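Local coordinates for protein acyl-coenzyme A oxidase 3 (Yarrowia lipolytica, PDB 5YS9) that oxidises fatty acyl-CoA thioesters of various chain lengths to trans-2-enoyl-CoAs with FAD and molecular oxygen, releasing hydrogen peroxide, in peroxisomal beta-oxidation, at residues R82-W96 and H111-G123. Numbering follows the deposited sequence.
Sequences RETAVARIAALSGHW and HGIVDMGTRIRLG
Asp115, gripped by Arg88, illustrates how one carboxylate can serve both a helix-helix seam and a helix cap. Followed outward, Arg88 first rests its CB 3.7 Å from Thr118 CG2. The chain then bends at chi2 (108°) and chi3, carrying the guanidinium to Asp115, where NE makes a weak bond to OD2 and NH2 forms the salt bridge, 3.1 Å from the same OD2. Thr118 OG1 lies at the guanidinium's edge and Thr84 OG1 over one face. NH2 comes from above the carboxylate plane, while Thr118 OG1 donates to Asp115 OD2 from the opposite face, on the syn side, at 2.8 Å. Asp73 holds NH2 as well. Asp115 sits at the N-cap of helix 116-136, its OD1 accepting a straight bond from Thr118 N and a weak one from Gly117 N. With an alanine here, the helix start would probably lose its cap, and Arg88 and the Thr118 hydroxyl their shared acceptor. In the oxidase's N-terminal region, segments 82-92 and 116-123 cross at -68° with knobs-into-holes packing: Thr118 fills the hollow formed by Ala85, Arg88, Ile89 and Leu92. Arg121 is a second knob, one guanidinium face lying against Val86 CG2, while Ser207 and Asp260 of the same chain, with Tyr676 of the second subunit, take its polar end. Further along, Ile89 CG2 meets Leu122 CD1 at 3.6 Å, and Leu122 CD2 abuts the edge of the Trp96 ring, 3.9 Å from CZ2.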
# COMPACT_ATOMS: atom_id res chain seq x y z
N ARG A 82 -13.56 10.70 16.57
CA ARG A 82 -14.97 11.02 16.39
C ARG A 82 -15.33 12.32 17.15
O ARG A 82 -15.97 13.20 16.59
CB ARG A 82 -15.85 9.87 16.91
CG ARG A 82 -15.81 8.59 16.11
CD ARG A 82 -16.55 8.81 14.80
NE ARG A 82 -16.60 7.60 14.01
CZ ARG A 82 -17.58 6.71 14.01
NH1 ARG A 82 -17.48 5.65 13.25
NH2 ARG A 82 -18.65 6.86 14.77
N GLU A 83 -14.92 12.45 18.41
CA GLU A 83 -15.31 13.64 19.14
C GLU A 83 -14.59 14.90 18.63
O GLU A 83 -15.25 15.92 18.42
CB GLU A 83 -15.19 13.47 20.65
CG GLU A 83 -15.47 14.75 21.45
CD GLU A 83 -15.37 14.53 22.95
OE1 GLU A 83 -15.20 13.36 23.40
OE2 GLU A 83 -15.46 15.54 23.68
N THR A 84 -13.28 14.82 18.38
CA THR A 84 -12.51 16.04 18.10
C THR A 84 -12.84 16.52 16.72
O THR A 84 -12.79 17.73 16.45
CB THR A 84 -10.97 15.84 18.24
OG1 THR A 84 -10.58 14.65 17.58
CG2 THR A 84 -10.55 15.75 19.72
N ALA A 85 -13.25 15.63 15.82
CA ALA A 85 -13.68 16.14 14.51
C ALA A 85 -14.85 17.11 14.61
O ALA A 85 -14.95 18.01 13.79
CB ALA A 85 -13.99 15.03 13.54
N VAL A 86 -15.72 16.94 15.60
CA VAL A 86 -16.84 17.87 15.75
C VAL A 86 -16.35 19.22 16.26
O VAL A 86 -16.72 20.24 15.71
CB VAL A 86 -17.97 17.31 16.62
CG1 VAL A 86 -19.08 18.35 16.79
CG2 VAL A 86 -18.54 16.05 15.98
N ALA A 87 -15.46 19.21 17.23
CA ALA A 87 -14.89 20.43 17.74
C ALA A 87 -14.14 21.13 16.63
O ALA A 87 -14.15 22.35 16.53
CB ALA A 87 -13.98 20.13 18.90
N ARG A 88 -13.48 20.35 15.80
CA ARG A 88 -12.79 20.88 14.66
C ARG A 88 -13.75 21.54 13.67
O ARG A 88 -13.46 22.58 13.12
CB ARG A 88 -11.93 19.78 14.02
CG ARG A 88 -10.49 19.76 14.51
CD ARG A 88 -10.14 18.61 15.43
NE ARG A 88 -9.39 17.59 14.72
CZ ARG A 88 -8.21 17.10 15.08
NH1 ARG A 88 -7.61 17.49 16.18
NH2 ARG A 88 -7.64 16.19 14.33
N ILE A 89 -14.91 20.94 13.46
CA ILE A 89 -15.93 21.49 12.58
C ILE A 89 -16.46 22.84 13.09
O ILE A 89 -16.69 23.75 12.32
CB ILE A 89 -17.05 20.45 12.31
CG1 ILE A 89 -16.57 19.43 11.29
CG2 ILE A 89 -18.31 21.10 11.79
CD1 ILE A 89 -17.28 18.11 11.36
N ALA A 90 -16.66 22.94 14.40
CA ALA A 90 -17.13 24.16 15.03
C ALA A 90 -16.15 25.31 14.82
O ALA A 90 -16.58 26.43 14.50
CB ALA A 90 -17.38 23.91 16.50
N ALA A 91 -14.85 25.03 14.99
CA ALA A 91 -13.78 25.99 14.67
C ALA A 91 -13.78 26.36 13.21
O ALA A 91 -13.84 27.52 12.91
CB ALA A 91 -12.42 25.46 15.08
N LEU A 92 -13.73 25.41 12.28
CA LEU A 92 -13.71 25.76 10.82
C LEU A 92 -14.91 26.60 10.42
O LEU A 92 -14.84 27.45 9.52
CB LEU A 92 -13.69 24.49 9.97
CG LEU A 92 -12.37 23.69 10.05
CD1 LEU A 92 -12.45 22.30 9.41
CD2 LEU A 92 -11.22 24.48 9.47
N SER A 93 -16.03 26.32 11.09
CA SER A 93 -17.28 27.01 10.89
C SER A 93 -17.24 28.53 11.01
O SER A 93 -18.04 29.21 10.39
CB SER A 93 -18.38 26.42 11.77
OG SER A 93 -18.93 27.37 12.61
N GLY A 94 -16.28 29.05 11.75
CA GLY A 94 -16.01 30.49 11.79
C GLY A 94 -15.64 31.14 10.45
O GLY A 94 -15.83 32.33 10.28
N HIS A 95 -15.10 30.38 9.51
CA HIS A 95 -14.66 30.95 8.24
C HIS A 95 -15.80 30.92 7.18
O HIS A 95 -15.67 31.46 6.11
CB HIS A 95 -13.38 30.23 7.74
CG HIS A 95 -12.26 30.16 8.75
ND1 HIS A 95 -11.48 31.25 9.10
CD2 HIS A 95 -11.77 29.11 9.47
CE1 HIS A 95 -10.58 30.88 9.99
NE2 HIS A 95 -10.75 29.59 10.25
N TRP A 96 -16.92 30.29 7.47
CA TRP A 96 -17.95 30.17 6.45
C TRP A 96 -18.54 31.50 6.09
O TRP A 96 -18.92 31.73 4.95
CB TRP A 96 -19.09 29.28 6.89
CG TRP A 96 -18.69 27.96 7.22
CD1 TRP A 96 -17.51 27.33 6.91
CD2 TRP A 96 -19.47 27.02 7.93
NE1 TRP A 96 -17.52 26.06 7.39
CE2 TRP A 96 -18.72 25.84 8.02
CE3 TRP A 96 -20.75 27.06 8.49
CZ2 TRP A 96 -19.21 24.69 8.67
CZ3 TRP A 96 -21.24 25.93 9.15
CH2 TRP A 96 -20.46 24.76 9.23
N HIS A 111 -6.21 21.56 4.52
CA HIS A 111 -6.44 20.94 5.80
C HIS A 111 -6.37 19.43 5.67
O HIS A 111 -6.05 18.76 6.66
CB HIS A 111 -7.83 21.33 6.33
CG HIS A 111 -8.09 20.90 7.74
ND1 HIS A 111 -9.33 20.47 8.16
CD2 HIS A 111 -7.28 20.83 8.82
CE1 HIS A 111 -9.27 20.19 9.45
NE2 HIS A 111 -8.04 20.39 9.87
N GLY A 112 -6.71 18.92 4.47
CA GLY A 112 -6.63 17.52 4.11
C GLY A 112 -5.22 16.97 4.00
O GLY A 112 -5.03 15.78 3.95
N ILE A 113 -4.24 17.85 3.94
CA ILE A 113 -2.83 17.44 4.02
C ILE A 113 -2.49 16.77 5.37
O ILE A 113 -1.66 15.88 5.41
CB ILE A 113 -1.89 18.64 3.81
CG1 ILE A 113 -2.18 19.28 2.44
CG2 ILE A 113 -0.42 18.22 3.87
CD1 ILE A 113 -1.52 20.65 2.21
N VAL A 114 -3.14 17.18 6.44
CA VAL A 114 -2.93 16.58 7.76
C VAL A 114 -4.14 16.02 8.50
O VAL A 114 -3.99 15.24 9.43
CB VAL A 114 -2.23 17.56 8.68
CG1 VAL A 114 -0.80 17.72 8.21
CG2 VAL A 114 -2.95 18.90 8.73
N ASP A 115 -5.35 16.36 8.07
CA ASP A 115 -6.56 15.77 8.69
C ASP A 115 -7.56 15.38 7.60
O ASP A 115 -8.37 16.16 7.16
CB ASP A 115 -7.13 16.77 9.72
CG ASP A 115 -8.22 16.17 10.56
OD1 ASP A 115 -8.60 15.04 10.23
OD2 ASP A 115 -8.71 16.83 11.52
N MET A 116 -7.47 14.16 7.12
CA MET A 116 -8.39 13.73 6.08
C MET A 116 -9.75 13.30 6.64
O MET A 116 -10.66 13.09 5.89
CB MET A 116 -7.78 12.62 5.28
CG MET A 116 -6.44 12.98 4.64
SD MET A 116 -5.77 11.75 3.48
CE MET A 116 -4.12 11.65 4.18
N GLY A 117 -9.89 13.16 7.96
CA GLY A 117 -11.14 12.78 8.56
C GLY A 117 -12.07 13.95 8.72
O GLY A 117 -13.21 13.91 8.26
N THR A 118 -11.61 15.01 9.37
CA THR A 118 -12.48 16.14 9.68
C THR A 118 -13.06 16.76 8.41
O THR A 118 -14.26 16.99 8.29
CB THR A 118 -11.73 17.17 10.51
OG1 THR A 118 -11.50 16.65 11.82
CG2 THR A 118 -12.56 18.46 10.65
N ARG A 119 -12.19 17.02 7.46
CA ARG A 119 -12.58 17.53 6.14
C ARG A 119 -13.79 16.78 5.56
O ARG A 119 -14.70 17.40 5.03
CB ARG A 119 -11.38 17.41 5.20
CG ARG A 119 -11.66 17.78 3.79
CD ARG A 119 -10.55 17.42 2.83
NE ARG A 119 -11.01 17.93 1.54
CZ ARG A 119 -10.41 17.77 0.36
NH1 ARG A 119 -9.27 17.13 0.28
NH2 ARG A 119 -10.99 18.26 -0.75
N ILE A 120 -13.82 15.44 5.65
CA ILE A 120 -14.89 14.67 5.04
C ILE A 120 -16.09 14.66 5.93
O ILE A 120 -17.22 14.72 5.43
CB ILE A 120 -14.50 13.20 4.72
CG1 ILE A 120 -13.24 13.16 3.89
CG2 ILE A 120 -15.61 12.50 3.94
CD1 ILE A 120 -13.34 14.00 2.63
N ARG A 121 -15.90 14.63 7.23
CA ARG A 121 -17.04 14.63 8.11
C ARG A 121 -17.86 15.89 7.93
O ARG A 121 -19.07 15.86 7.99
CB ARG A 121 -16.66 14.41 9.56
CG ARG A 121 -17.69 13.55 10.26
CD ARG A 121 -17.52 13.55 11.75
NE ARG A 121 -18.80 13.50 12.41
CZ ARG A 121 -18.97 13.05 13.64
NH1 ARG A 121 -17.94 12.62 14.32
NH2 ARG A 121 -20.17 13.05 14.17
N LEU A 122 -17.19 17.00 7.73
CA LEU A 122 -17.88 18.21 7.30
C LEU A 122 -18.35 18.09 5.86
O LEU A 122 -19.51 18.39 5.54
CB LEU A 122 -16.95 19.41 7.41
CG LEU A 122 -17.68 20.74 7.34
CD1 LEU A 122 -18.87 20.72 8.28
CD2 LEU A 122 -16.69 21.86 7.66
N GLY A 123 -17.43 17.68 5.01
CA GLY A 123 -17.70 17.52 3.57
C GLY A 123 -19.02 16.86 3.16
O GLY A 123 -19.65 17.28 2.18